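Local coordinates for ecdysteroid-phosphate phosphatase (Bombyx mori, PDB 3C7T), which hydrolyses inactive ecdysteroid phosphates, above all ecdysone 22-phosphate, to the active steroid hormones, and also acts as a protein tyrosine phosphatase through its C-terminal histidine phosphatase domain, at residues Val80-Tyr86 and Asp183-Phe189; Arg4-Phe8 and Ala232-Trp238; Lys150-Glu154 and Val171-Ala176; Val110-Glu115 and Asn144-Tyr149; Asp163-Lys167 and Ile194-Gln198. Residues are numbered along the deposited sequence.

Interaction 1 of 5, residues Val80-Tyr86 and Asp183-Phe189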
# COMPACT_ATOMS: atom_id res chain seq x y z
N VAL A 80 -11.32 -13.29 14.65
CA VAL A 80 -11.34 -12.46 15.84
C VAL A 80 -12.21 -11.21 15.64
O VAL A 80 -12.03 -10.46 14.69
CB VAL A 80 -9.91 -12.09 16.33
CG1 VAL A 80 -9.99 -11.21 17.60
CG2 VAL A 80 -9.10 -13.35 16.62
N SER A 81 -13.17 -11.02 16.55
CA SER A 81 -14.05 -9.85 16.50
C SER A 81 -13.49 -8.75 17.40
O SER A 81 -12.60 -9.02 18.20
CB SER A 81 -15.46 -10.23 16.98
OG SER A 81 -15.38 -10.88 18.24
N ILE A 82 -13.99 -7.53 17.25
CA ILE A 82 -13.65 -6.42 18.13
C ILE A 82 -14.95 -5.66 18.43
O ILE A 82 -15.79 -5.44 17.55
CB ILE A 82 -12.52 -5.48 17.55
CG1 ILE A 82 -11.14 -6.13 17.65
CG2 ILE A 82 -12.38 -4.20 18.34
CD1 ILE A 82 -10.78 -6.95 16.48
N LYS A 83 -15.12 -5.28 19.68
CA LYS A 83 -16.33 -4.57 20.05
C LYS A 83 -16.02 -3.16 20.49
O LYS A 83 -16.82 -2.24 20.28
CB LYS A 83 -17.05 -5.34 21.16
CG LYS A 83 -18.40 -4.77 21.54
CD LYS A 83 -19.23 -5.84 22.24
CE LYS A 83 -20.59 -5.29 22.71
NZ LYS A 83 -21.32 -4.59 21.61
N HIS A 84 -14.86 -2.99 21.12
CA HIS A 84 -14.54 -1.74 21.81
C HIS A 84 -13.27 -1.14 21.20
O HIS A 84 -12.19 -1.72 21.34
CB HIS A 84 -14.36 -1.99 23.30
CG HIS A 84 -15.50 -2.75 23.91
ND1 HIS A 84 -15.40 -4.08 24.28
CD2 HIS A 84 -16.76 -2.37 24.20
CE1 HIS A 84 -16.55 -4.48 24.79
NE2 HIS A 84 -17.39 -3.46 24.76
N VAL A 85 -13.44 -0.00 20.53
CA VAL A 85 -12.38 0.62 19.74
C VAL A 85 -12.13 2.03 20.28
O VAL A 85 -13.04 2.87 20.31
CB VAL A 85 -12.74 0.67 18.24
CG1 VAL A 85 -11.66 1.36 17.42
CG2 VAL A 85 -12.98 -0.75 17.69
N TYR A 86 -10.90 2.24 20.75
CA TYR A 86 -10.47 3.53 21.31
C TYR A 86 -9.33 4.07 20.46
O TYR A 86 -8.41 3.32 20.11
CB TYR A 86 -10.01 3.37 22.77
CG TYR A 86 -11.09 2.78 23.66
CD1 TYR A 86 -11.30 1.41 23.72
CD2 TYR A 86 -11.91 3.61 24.44
CE1 TYR A 86 -12.30 0.86 24.54
CE2 TYR A 86 -12.91 3.08 25.28
CZ TYR A 86 -13.09 1.70 25.31
OH TYR A 86 -14.06 1.15 26.10
N ASP A 183 -19.20 -6.98 29.86
CA ASP A 183 -19.51 -7.25 28.45
C ASP A 183 -18.60 -8.35 27.88
O ASP A 183 -19.06 -9.25 27.16
CB ASP A 183 -19.30 -5.96 27.64
CG ASP A 183 -19.96 -5.99 26.26
OD1 ASP A 183 -20.34 -7.08 25.74
OD2 ASP A 183 -20.10 -4.89 25.68
N GLY A 184 -17.31 -8.25 28.19
CA GLY A 184 -16.32 -9.26 27.79
C GLY A 184 -15.91 -9.24 26.33
O GLY A 184 -15.32 -10.20 25.82
N GLY A 185 -16.24 -8.15 25.64
CA GLY A 185 -15.82 -7.98 24.25
C GLY A 185 -14.34 -7.62 24.13
O GLY A 185 -13.74 -7.12 25.09
N ASN A 186 -13.78 -7.89 22.94
CA ASN A 186 -12.38 -7.59 22.62
C ASN A 186 -12.17 -6.09 22.45
O ASN A 186 -13.08 -5.37 22.05
CB ASN A 186 -11.90 -8.38 21.38
CG ASN A 186 -11.89 -9.90 21.62
OD1 ASN A 186 -11.63 -10.37 22.73
ND2 ASN A 186 -12.18 -10.67 20.57
N VAL A 187 -10.97 -5.62 22.81
CA VAL A 187 -10.66 -4.19 22.86
C VAL A 187 -9.44 -3.90 21.97
O VAL A 187 -8.52 -4.71 21.91
CB VAL A 187 -10.34 -3.75 24.29
CG1 VAL A 187 -9.99 -2.25 24.37
CG2 VAL A 187 -11.50 -4.04 25.21
N ILE A 188 -9.46 -2.74 21.32
CA ILE A 188 -8.28 -2.21 20.60
C ILE A 188 -8.04 -0.73 20.89
O ILE A 188 -8.98 0.08 20.90
CB ILE A 188 -8.31 -2.51 19.08
CG1 ILE A 188 -6.94 -2.19 18.44
CG2 ILE A 188 -9.47 -1.79 18.38
CD1 ILE A 188 -6.72 -2.80 17.05
N PHE A 189 -6.78 -0.42 21.19
CA PHE A 189 -6.31 0.95 21.41
C PHE A 189 -5.48 1.33 20.19
O PHE A 189 -4.47 0.67 19.91
CB PHE A 189 -5.41 1.02 22.63
CG PHE A 189 -6.10 0.66 23.93
CD1 PHE A 189 -7.18 1.41 24.39
CD2 PHE A 189 -5.65 -0.42 24.67
CE1 PHE A 189 -7.82 1.09 25.60
CE2 PHE A 189 -6.27 -0.77 25.90
CZ PHE A 189 -7.37 -0.01 26.34
O HOH W 1 -15.52 -8.81 20.45
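Backbone hydrogen bonding shows how two parallel strands interlock. The short strands 84-86 and 187-189 run 4.9 Å apart at 8°: His84 N donates to Asn186 O (3.1 Å), Ile188 N to His84 O (2.9 Å) and Tyr86 N to Ile188 O (2.9 Å). Asn186 O also accepts Lys83 N at 3.1 Å, so one carbonyl serves two successive amides where the pairing begins.

Polar side chains extend the join ahead of the strands. Asn186 ND2 donates to Ser81 O (2.9 Å), while its OD1 is taken by Trp6 N of the next strand; His84 NE2 donates to Asp183 OD2 at 3.2 Å.

Apolar packing divides between the faces. Ile188 CG2 meets Val85 CG2 (3.7 Å) and Ile82 CG2 (3.8 Å) on the side covered by helix 91-104; Tyr86 CB reaches Phe189 CD1 (3.8 Å) on the side covered by helix 162-179. Parallel neighbours with helices on both faces are typical of the central sheet of the alpha/beta histidine phosphatase fold.

Interaction 2 of 5, residues Arg4-Phe8 and Ala232-Trp238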
# COMPACT_ATOMS: atom_id res chain seq x y z
N ARG A 4 -11.21 -16.40 27.88
CA ARG A 4 -10.25 -15.26 27.79
C ARG A 4 -10.59 -14.26 26.68
O ARG A 4 -11.35 -14.57 25.75
CB ARG A 4 -8.79 -15.76 27.71
CG ARG A 4 -8.07 -15.64 29.06
CD ARG A 4 -7.04 -16.74 29.33
NE ARG A 4 -5.88 -16.66 28.45
CZ ARG A 4 -4.71 -16.11 28.78
NH1 ARG A 4 -4.51 -15.59 29.99
NH2 ARG A 4 -3.72 -16.10 27.89
N ARG A 5 -10.04 -13.06 26.81
CA ARG A 5 -10.40 -11.88 26.03
C ARG A 5 -9.12 -11.35 25.37
O ARG A 5 -8.03 -11.58 25.89
CB ARG A 5 -10.92 -10.84 27.02
CG ARG A 5 -11.60 -9.65 26.44
CD ARG A 5 -12.63 -9.13 27.41
NE ARG A 5 -12.10 -8.34 28.50
CZ ARG A 5 -12.28 -7.03 28.62
NH1 ARG A 5 -12.95 -6.36 27.70
NH2 ARG A 5 -11.79 -6.38 29.67
N TRP A 6 -9.25 -10.63 24.26
CA TRP A 6 -8.10 -9.95 23.63
C TRP A 6 -8.09 -8.44 23.90
O TRP A 6 -9.12 -7.77 23.85
CB TRP A 6 -8.13 -10.09 22.11
CG TRP A 6 -7.98 -11.46 21.52
CD1 TRP A 6 -8.98 -12.30 21.15
CD2 TRP A 6 -6.75 -12.10 21.18
NE1 TRP A 6 -8.45 -13.46 20.61
CE2 TRP A 6 -7.09 -13.36 20.61
CE3 TRP A 6 -5.40 -11.75 21.30
CZ2 TRP A 6 -6.11 -14.26 20.17
CZ3 TRP A 6 -4.43 -12.65 20.84
CH2 TRP A 6 -4.80 -13.89 20.29
N VAL A 7 -6.91 -7.90 24.16
CA VAL A 7 -6.72 -6.46 24.14
C VAL A 7 -5.54 -6.19 23.19
O VAL A 7 -4.47 -6.80 23.31
CB VAL A 7 -6.47 -5.88 25.55
CG1 VAL A 7 -6.16 -4.40 25.47
CG2 VAL A 7 -7.70 -6.12 26.46
N PHE A 8 -5.78 -5.29 22.23
CA PHE A 8 -4.80 -5.00 21.18
C PHE A 8 -4.34 -3.57 21.25
O PHE A 8 -5.07 -2.71 21.75
CB PHE A 8 -5.43 -5.23 19.81
CG PHE A 8 -5.85 -6.65 19.56
CD1 PHE A 8 -4.90 -7.66 19.48
CD2 PHE A 8 -7.18 -6.96 19.39
CE1 PHE A 8 -5.28 -8.96 19.23
CE2 PHE A 8 -7.58 -8.28 19.13
CZ PHE A 8 -6.63 -9.27 19.06
N ALA A 232 -0.42 -7.51 21.24
CA ALA A 232 -1.53 -8.30 21.80
C ALA A 232 -1.32 -8.78 23.24
O ALA A 232 -0.22 -9.21 23.64
CB ALA A 232 -1.82 -9.52 20.90
N MET A 233 -2.40 -8.67 24.01
CA MET A 233 -2.51 -9.30 25.33
C MET A 233 -3.80 -10.09 25.42
O MET A 233 -4.81 -9.75 24.78
CB MET A 233 -2.44 -8.24 26.42
CG MET A 233 -1.09 -7.53 26.44
SD MET A 233 -0.86 -6.46 27.84
CE MET A 233 -0.30 -7.65 29.07
N ARG A 234 -3.76 -11.16 26.21
CA ARG A 234 -4.95 -11.93 26.54
C ARG A 234 -5.01 -12.13 28.04
O ARG A 234 -3.98 -12.21 28.71
CB ARG A 234 -4.97 -13.28 25.84
CG ARG A 234 -5.32 -13.18 24.39
CD ARG A 234 -5.64 -14.52 23.82
NE ARG A 234 -7.02 -14.89 24.09
CZ ARG A 234 -7.65 -15.89 23.49
NH1 ARG A 234 -7.03 -16.61 22.57
NH2 ARG A 234 -8.91 -16.15 23.81
N GLY A 235 -6.24 -12.20 28.54
CA GLY A 235 -6.49 -12.39 29.96
C GLY A 235 -7.97 -12.32 30.26
O GLY A 235 -8.79 -12.38 29.34
N LYS A 236 -8.33 -12.18 31.54
CA LYS A 236 -7.39 -12.20 32.65
C LYS A 236 -6.86 -13.62 32.90
O LYS A 236 -7.50 -14.59 32.52
CB LYS A 236 -8.09 -11.69 33.92
CG LYS A 236 -8.83 -10.36 33.75
CD LYS A 236 -9.16 -9.75 35.11
CE LYS A 236 -10.38 -10.38 35.74
NZ LYS A 236 -10.67 -9.76 37.07
N PRO A 237 -5.67 -13.74 33.53
CA PRO A 237 -4.78 -12.64 33.88
C PRO A 237 -4.01 -12.24 32.62
O PRO A 237 -3.78 -13.07 31.74
CB PRO A 237 -3.84 -13.28 34.89
CG PRO A 237 -3.71 -14.69 34.42
CD PRO A 237 -5.09 -15.05 33.89
N TRP A 238 -3.62 -10.97 32.54
CA TRP A 238 -3.09 -10.42 31.29
C TRP A 238 -1.69 -10.91 30.92
O TRP A 238 -0.71 -10.61 31.62
CB TRP A 238 -3.16 -8.89 31.35
CG TRP A 238 -4.56 -8.41 31.54
CD1 TRP A 238 -5.09 -7.84 32.67
CD2 TRP A 238 -5.63 -8.48 30.59
NE1 TRP A 238 -6.43 -7.55 32.47
CE2 TRP A 238 -6.77 -7.93 31.20
CE3 TRP A 238 -5.72 -8.96 29.27
CZ2 TRP A 238 -8.00 -7.83 30.53
CZ3 TRP A 238 -6.93 -8.88 28.61
CH2 TRP A 238 -8.06 -8.31 29.24
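Strands 5-8 and 232-235 pair antiparallel, their short axes 4.8 Å apart at closest and inclined at 153°. The hydrogen-bonded pair Val7-Met233 is nearly ideal, with Val7 N to Met233 O and Met233 N to Val7 O both 2.9 Å. At the pair Arg5-Gly235 the bonds become unequal: Arg5 N to Gly235 O is 2.9 Å, Gly235 N to Arg5 O 3.3 Å. Beyond it two successive peptide bonds, Gly235-Lys236 and Lys236-Pro237, are cis, in the loop that leads to Trp238.

Side chains from the non-hydrogen-bonded pair Trp6-Arg234 meet on one face. The Arg234 guanidinium lies flat on Trp6, centres 4.2 Å apart and planes at 24°, and Arg234 CD sits 3.4 Å from the centroid of the Trp6 six-membered ring in a CH-pi contact; Arg234 CZ makes an off-centre cation-pi contact with the five-membered ring. Farther along this face, Ala232 CB touches Phe8 CD1 at 3.9 Å. On the other face Val7 CG2 packs on Trp238 CH2 (3.6 Å), next to helix 193-204. The Arg5 guanidinium is hydrogen-bonded to Gly185 O, Thr180 OG1 and Val177 O.

The chemistry is therefore divided: backbone bonds fix the register of the N-terminal strand, whereas Arg234 is held chiefly by the indole surface, since its NH2 bond to Arg4 O is long and weak at 3.5 Å.

Interaction 3 of 5, residues Lys150-Glu154 and Val171-Ala176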
# COMPACT_ATOMS: atom_id res chain seq x y z
N LYS A 150 -18.09 9.73 26.19
CA LYS A 150 -17.53 10.68 27.15
C LYS A 150 -16.14 10.19 27.60
O LYS A 150 -16.04 9.16 28.27
CB LYS A 150 -18.50 10.89 28.33
CG LYS A 150 -19.76 11.70 27.95
CD LYS A 150 -20.96 11.39 28.85
CE LYS A 150 -22.29 11.85 28.22
NZ LYS A 150 -22.71 11.02 27.03
N PRO A 151 -15.07 10.90 27.18
CA PRO A 151 -13.69 10.45 27.40
C PRO A 151 -13.28 10.33 28.86
O PRO A 151 -13.74 11.11 29.69
CB PRO A 151 -12.85 11.55 26.73
CG PRO A 151 -13.77 12.23 25.80
CD PRO A 151 -15.12 12.17 26.45
N TYR A 152 -12.41 9.37 29.14
CA TYR A 152 -11.84 9.20 30.48
C TYR A 152 -10.92 10.33 30.90
O TYR A 152 -10.82 10.65 32.09
CB TYR A 152 -11.10 7.87 30.60
CG TYR A 152 -11.98 6.67 30.39
CD1 TYR A 152 -13.05 6.41 31.26
CD2 TYR A 152 -11.74 5.79 29.34
CE1 TYR A 152 -13.87 5.30 31.05
CE2 TYR A 152 -12.55 4.69 29.14
CZ TYR A 152 -13.61 4.44 30.00
OH TYR A 152 -14.39 3.36 29.80
N VAL A 153 -10.23 10.90 29.92
CA VAL A 153 -9.26 11.95 30.16
C VAL A 153 -9.61 13.18 29.33
O VAL A 153 -9.84 13.10 28.13
CB VAL A 153 -7.80 11.50 29.83
CG1 VAL A 153 -6.85 12.67 29.86
CG2 VAL A 153 -7.34 10.42 30.81
N GLU A 154 -9.69 14.30 30.04
CA GLU A 154 -9.78 15.61 29.46
C GLU A 154 -8.34 16.08 29.36
O GLU A 154 -7.58 15.96 30.33
CB GLU A 154 -10.57 16.51 30.42
CG GLU A 154 -10.45 18.01 30.18
CD GLU A 154 -11.56 18.56 29.31
OE1 GLU A 154 -12.72 18.66 29.80
OE2 GLU A 154 -11.28 18.88 28.13
N VAL A 171 -4.66 5.60 33.08
CA VAL A 171 -6.04 5.88 33.52
C VAL A 171 -7.02 5.47 32.43
O VAL A 171 -7.97 4.74 32.70
CB VAL A 171 -6.22 7.37 33.94
CG1 VAL A 171 -7.69 7.79 33.97
CG2 VAL A 171 -5.60 7.62 35.29
N ALA A 172 -6.77 5.91 31.19
CA ALA A 172 -7.68 5.63 30.08
C ALA A 172 -7.72 4.14 29.75
O ALA A 172 -8.80 3.58 29.58
CB ALA A 172 -7.30 6.45 28.84
N MET A 173 -6.56 3.50 29.68
CA MET A 173 -6.48 2.09 29.29
C MET A 173 -7.03 1.15 30.34
O MET A 173 -7.71 0.18 30.01
CB MET A 173 -5.05 1.71 28.94
CG MET A 173 -4.59 2.27 27.60
SD MET A 173 -2.87 1.84 27.25
CE MET A 173 -2.73 2.30 25.51
N GLN A 174 -6.75 1.44 31.61
CA GLN A 174 -7.34 0.62 32.69
C GLN A 174 -8.84 0.83 32.80
O GLN A 174 -9.60 -0.13 32.98
CB GLN A 174 -6.65 0.89 34.01
CG GLN A 174 -5.17 0.51 34.02
CD GLN A 174 -4.56 0.58 35.41
OE1 GLN A 174 -5.06 1.30 36.29
NE2 GLN A 174 -3.47 -0.15 35.62
N ALA A 175 -9.28 2.08 32.71
CA ALA A 175 -10.71 2.36 32.70
C ALA A 175 -11.43 1.58 31.59
O ALA A 175 -12.43 0.92 31.85
CB ALA A 175 -10.99 3.85 32.60
N ALA A 176 -10.88 1.62 30.37
CA ALA A 176 -11.46 0.91 29.22
C ALA A 176 -11.55 -0.58 29.47
O ALA A 176 -12.56 -1.20 29.13
CB ALA A 176 -10.66 1.19 27.93
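Apolar packing of a loop against a helix makes this contact: residues 150-154, in the connection leading to helix 162-179, fold back onto the C-terminal half of that same helix. No hydrogen bond links the two segments. Tyr152 lays a ring face on the helix, with Ala175 CB 3.5 Å from the ring centroid and only 8° off the normal, a well-centred CH-pi contact. The methyl side chains of Ala172, Ala175 and Ala176 let the aromatic ring lie close to the helix; Tyr152 CE2 comes to 3.7 Å from Ala176 N. In the histidine phosphatase fold this helix packs on the central sheet, where Met173 and Ala176 touch Phe189, and the loop lies alongside it. Val153 extends the apolar patch, its CG2 4.1 Å from Val171 CG1 and 4.4 Å from Ala172 CB. Polar ties come from outside: Tyr152 OH is hydrogen-bonded to Asp179 one turn farther along the helix, and the backbone amides of Tyr152 and Val153 are held by the carboxylate of Glu115.

Interaction 4 of 5, residues Val110-Glu115 and Asn144-Tyr149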
# COMPACT_ATOMS: atom_id res chain seq x y z
N VAL A 110 -20.23 -0.65 15.71
CA VAL A 110 -18.90 -0.61 16.34
C VAL A 110 -18.25 0.73 16.01
O VAL A 110 -17.78 0.95 14.90
CB VAL A 110 -17.99 -1.79 15.91
CG1 VAL A 110 -16.63 -1.71 16.63
CG2 VAL A 110 -18.67 -3.14 16.19
N LYS A 111 -18.26 1.62 17.01
CA LYS A 111 -17.92 3.02 16.82
C LYS A 111 -16.53 3.31 17.35
O LYS A 111 -16.06 2.66 18.29
CB LYS A 111 -18.92 3.91 17.57
CG LYS A 111 -20.38 3.76 17.15
CD LYS A 111 -20.68 4.53 15.88
CE LYS A 111 -22.16 4.58 15.62
NZ LYS A 111 -22.41 4.87 14.18
N ILE A 112 -15.89 4.31 16.76
CA ILE A 112 -14.59 4.76 17.22
C ILE A 112 -14.76 5.75 18.38
O ILE A 112 -15.37 6.81 18.21
CB ILE A 112 -13.79 5.45 16.10
CG1 ILE A 112 -13.61 4.50 14.91
CG2 ILE A 112 -12.40 5.90 16.62
CD1 ILE A 112 -13.24 5.19 13.64
N LYS A 113 -14.21 5.38 19.54
CA LYS A 113 -14.27 6.21 20.73
C LYS A 113 -12.98 7.02 20.84
O LYS A 113 -11.92 6.46 21.12
CB LYS A 113 -14.45 5.33 21.97
CG LYS A 113 -15.75 4.50 21.97
CD LYS A 113 -15.90 3.69 23.25
CE LYS A 113 -16.58 2.34 22.99
NZ LYS A 113 -17.79 2.46 22.13
N VAL A 114 -13.09 8.33 20.63
CA VAL A 114 -11.91 9.20 20.58
C VAL A 114 -11.56 9.55 22.02
O VAL A 114 -12.34 10.18 22.75
CB VAL A 114 -12.17 10.46 19.70
CG1 VAL A 114 -11.05 11.51 19.87
CG2 VAL A 114 -12.31 10.05 18.24
N GLU A 115 -10.37 9.10 22.43
CA GLU A 115 -9.93 9.15 23.81
C GLU A 115 -8.63 9.96 23.90
O GLU A 115 -7.57 9.47 23.52
CB GLU A 115 -9.70 7.73 24.32
CG GLU A 115 -9.20 7.67 25.75
CD GLU A 115 -10.03 8.56 26.67
OE1 GLU A 115 -11.25 8.30 26.82
OE2 GLU A 115 -9.45 9.52 27.22
N ASN A 144 -16.46 6.58 11.37
CA ASN A 144 -17.52 6.07 12.25
C ASN A 144 -17.28 6.32 13.74
O ASN A 144 -17.13 5.41 14.53
CB ASN A 144 -17.75 4.58 11.98
CG ASN A 144 -19.10 4.10 12.46
OD1 ASN A 144 -20.05 4.88 12.53
ND2 ASN A 144 -19.20 2.81 12.78
N VAL A 145 -17.25 7.59 14.11
CA VAL A 145 -16.89 8.01 15.46
C VAL A 145 -18.12 7.98 16.38
O VAL A 145 -19.23 8.34 15.96
CB VAL A 145 -16.24 9.43 15.43
CG1 VAL A 145 -16.19 10.04 16.82
CG2 VAL A 145 -14.84 9.37 14.81
N ASP A 146 -17.92 7.55 17.62
CA ASP A 146 -18.98 7.53 18.63
C ASP A 146 -19.29 8.96 19.13
O ASP A 146 -18.48 9.56 19.83
CB ASP A 146 -18.56 6.64 19.81
CG ASP A 146 -19.72 6.26 20.71
OD1 ASP A 146 -20.79 6.90 20.65
OD2 ASP A 146 -19.54 5.30 21.49
N MET A 147 -20.46 9.47 18.77
CA MET A 147 -20.89 10.84 19.15
C MET A 147 -21.24 11.01 20.63
O MET A 147 -21.14 12.11 21.18
CB MET A 147 -22.11 11.26 18.31
CG MET A 147 -21.80 11.57 16.86
SD MET A 147 -20.53 12.84 16.77
CE MET A 147 -21.15 13.74 15.35
N THR A 148 -21.64 9.92 21.27
CA THR A 148 -22.05 9.98 22.66
C THR A 148 -20.97 9.44 23.60
O THR A 148 -21.24 9.11 24.75
CB THR A 148 -23.39 9.25 22.89
OG1 THR A 148 -23.28 7.88 22.48
CG2 THR A 148 -24.52 9.93 22.09
N TYR A 149 -19.74 9.36 23.11
CA TYR A 149 -18.67 8.90 23.97
C TYR A 149 -18.17 10.02 24.89
O TYR A 149 -17.85 11.11 24.44
CB TYR A 149 -17.51 8.33 23.14
CG TYR A 149 -16.36 7.85 23.98
CD1 TYR A 149 -16.53 6.80 24.88
CD2 TYR A 149 -15.11 8.47 23.91
CE1 TYR A 149 -15.47 6.35 25.67
CE2 TYR A 149 -14.05 8.03 24.70
CZ TYR A 149 -14.24 6.97 25.57
OH TYR A 149 -13.19 6.53 26.35
O HOH W 2 -15.63 9.85 20.28
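A short edge strand flanked by an irregular loop is the principle illustrated here, at the margin of the central sheet of the histidine phosphatase domain. Residues 144-149 have no regular secondary structure, yet a single bridge joins Val145 to Ile112: Ile112 N donates to Asn144 O at 2.8 Å and Asp146 N to Ile112 O at 2.7 Å, both almost straight. A water continues the connection, accepting from Val114 N and donating to Asp146 O.

Beyond the bridge the loop bends through a type I turn from Asp146 to Tyr149, reinforced by an Asx turn in which Asp146 OD1 accepts Thr148 N at 3.2 Å. The turn brings the face of the Tyr149 ring against Lys113, whose CB makes a CH-pi contact 3.6 Å from the ring centroid, while Tyr149 OH donates to Glu115 OE1 at 2.7 Å. Charged and polar ends fasten the rest: Lys111 NZ donates to Asn144 OD1 at 2.9 Å, and Lys113 NZ forms a long salt bridge with Asp146 OD2 at 3.4 Å.

Val145 packs on Leu138 and Cys139 of helix 135-140, Ile112 on helix 91-104, and strand 112-114 is hydrogen-bonded along its inner side to strand 84-87.

Interaction 5 of 5, residues Asp163-Lys167 and Ile194-Gln198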
# COMPACT_ATOMS: atom_id res chain seq x y z
N ASP A 163 5.82 11.67 33.81
CA ASP A 163 4.93 11.00 34.76
C ASP A 163 3.46 11.25 34.47
O ASP A 163 2.65 10.30 34.51
CB ASP A 163 5.26 11.42 36.20
CG ASP A 163 6.43 10.62 36.79
OD1 ASP A 163 7.12 9.90 36.03
OD2 ASP A 163 6.64 10.72 38.03
N GLU A 164 3.11 12.50 34.20
CA GLU A 164 1.73 12.89 33.89
C GLU A 164 1.25 12.23 32.60
O GLU A 164 0.08 11.82 32.49
CB GLU A 164 1.65 14.41 33.73
CG GLU A 164 1.68 15.17 35.06
CD GLU A 164 2.04 16.64 34.92
OE1 GLU A 164 2.51 17.08 33.83
OE2 GLU A 164 1.87 17.38 35.92
N PHE A 165 2.16 12.11 31.64
CA PHE A 165 1.84 11.45 30.38
C PHE A 165 1.48 9.99 30.61
O PHE A 165 0.41 9.54 30.17
CB PHE A 165 2.98 11.59 29.35
CG PHE A 165 2.96 10.53 28.29
CD1 PHE A 165 1.98 10.53 27.30
CD2 PHE A 165 3.92 9.52 28.27
CE1 PHE A 165 1.95 9.54 26.31
CE2 PHE A 165 3.89 8.51 27.27
CZ PHE A 165 2.90 8.53 26.32
N PHE A 166 2.34 9.26 31.31
CA PHE A 166 2.05 7.86 31.54
C PHE A 166 0.80 7.61 32.40
O PHE A 166 0.08 6.63 32.22
CB PHE A 166 3.27 7.12 32.08
CG PHE A 166 4.29 6.80 31.02
CD1 PHE A 166 4.01 5.87 30.04
CD2 PHE A 166 5.53 7.43 31.02
CE1 PHE A 166 4.96 5.56 29.04
CE2 PHE A 166 6.49 7.13 30.04
CZ PHE A 166 6.20 6.20 29.05
N LYS A 167 0.54 8.53 33.33
CA LYS A 167 -0.64 8.44 34.17
C LYS A 167 -1.93 8.56 33.35
O LYS A 167 -2.86 7.79 33.55
CB LYS A 167 -0.56 9.52 35.27
CG LYS A 167 -1.73 9.55 36.28
CD LYS A 167 -1.92 8.22 36.97
CE LYS A 167 -2.92 8.35 38.12
NZ LYS A 167 -3.22 7.04 38.73
N ILE A 194 4.32 4.47 21.10
CA ILE A 194 4.40 4.26 22.55
C ILE A 194 3.17 3.51 23.13
O ILE A 194 3.24 2.91 24.22
CB ILE A 194 4.64 5.64 23.24
CG1 ILE A 194 5.04 5.50 24.72
CG2 ILE A 194 3.42 6.56 23.08
CD1 ILE A 194 6.26 4.65 24.96
N THR A 195 2.06 3.54 22.39
CA THR A 195 0.79 2.94 22.83
C THR A 195 0.92 1.46 23.16
O THR A 195 0.28 0.96 24.12
CB THR A 195 -0.31 3.17 21.78
OG1 THR A 195 -0.48 4.58 21.61
CG2 THR A 195 -1.67 2.53 22.22
N LEU A 196 1.75 0.75 22.38
CA LEU A 196 1.96 -0.67 22.59
C LEU A 196 2.59 -0.94 23.95
O LEU A 196 2.06 -1.75 24.73
CB LEU A 196 2.79 -1.29 21.45
CG LEU A 196 2.02 -1.62 20.16
CD1 LEU A 196 1.47 -0.37 19.44
CD2 LEU A 196 2.93 -2.41 19.20
N ASP A 197 3.68 -0.24 24.27
CA ASP A 197 4.29 -0.32 25.62
C ASP A 197 3.37 0.21 26.74
O ASP A 197 3.38 -0.32 27.86
CB ASP A 197 5.63 0.41 25.67
CG ASP A 197 6.79 -0.48 25.22
OD1 ASP A 197 6.57 -1.66 24.88
OD2 ASP A 197 7.95 0.02 25.23
N GLN A 198 2.56 1.23 26.44
CA GLN A 198 1.57 1.72 27.43
C GLN A 198 0.52 0.66 27.78
O GLN A 198 0.12 0.48 28.96
CB GLN A 198 0.87 2.97 26.93
CG GLN A 198 1.74 4.20 26.93
CD GLN A 198 0.99 5.39 26.42
OE1 GLN A 198 0.77 5.53 25.21
NE2 GLN A 198 0.56 6.25 27.33
O HOH W 3 0.64 5.29 29.91
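Two helices of the alpha/beta histidine phosphatase fold, 162-179 and 193-204, approach here chiefly through long side chains. Their short segments have axes 12.2 Å apart at closest, crossing at -71°, too far for backbone contact, so the rotamers largely decide which atoms meet.

Successive phenylalanines take different rotamers. Phe165, with chi1 t, brings its tip to Ile194, CZ to CG2 at 3.8 Å, with the methyl group at the ring edge; Phe166, with chi1 m, approaches more loosely, its CE1 4.3 Å from Ile194 CG1 and 4.1 Å from Gln198 CG. Their CA-to-CB bonds point sideways, and it is the rings that reach the other helix. Ile194 (chi1 t, chi2 p) and Gln198 (chi1 m, chi2 t), one helical turn apart, point toward them. Gln198 extends until NE2 lies 3.4 Å from Phe165 CZ, between the two helices.

Phe166 also stacks on Tyr216, and Ile218 packs on both phenylalanines and on Ile194, completing an apolar cluster. This cluster borders the catalytic centre: the side chain of Ile194 is about 4 Å from that of His192, inferred to be an active-site residue, and about 7 Å from the bound tungstate.

The polar end of Gln198 is linked back to the first helix by one water, which accepts from Gln198 NE2 at 2.8 Å and donates to Phe166 O at 2.7 Å.

How the interactions relate
Starting at the N terminus, strand 5-11 waits for almost the whole chain before interaction 2 closes the largest loop, and the other four contacts nest within it. Interaction 1 closes the next, joining strands 84-87 and 187-191; interactions 4 and 3 lie inside that loop in series, 4 closing before 3 opens. Interaction 5 crosses both 1 and 3: 163-167 falls inside their loops, whereas 194-198 comes after both have closed. Interactions 4, 1 and 2 succeed one another across the central sheet from its 112-114 edge, whereas 3 and 5 share helix 162-179. Glu115 links 4 to 3, and Met173 links 3 to 5.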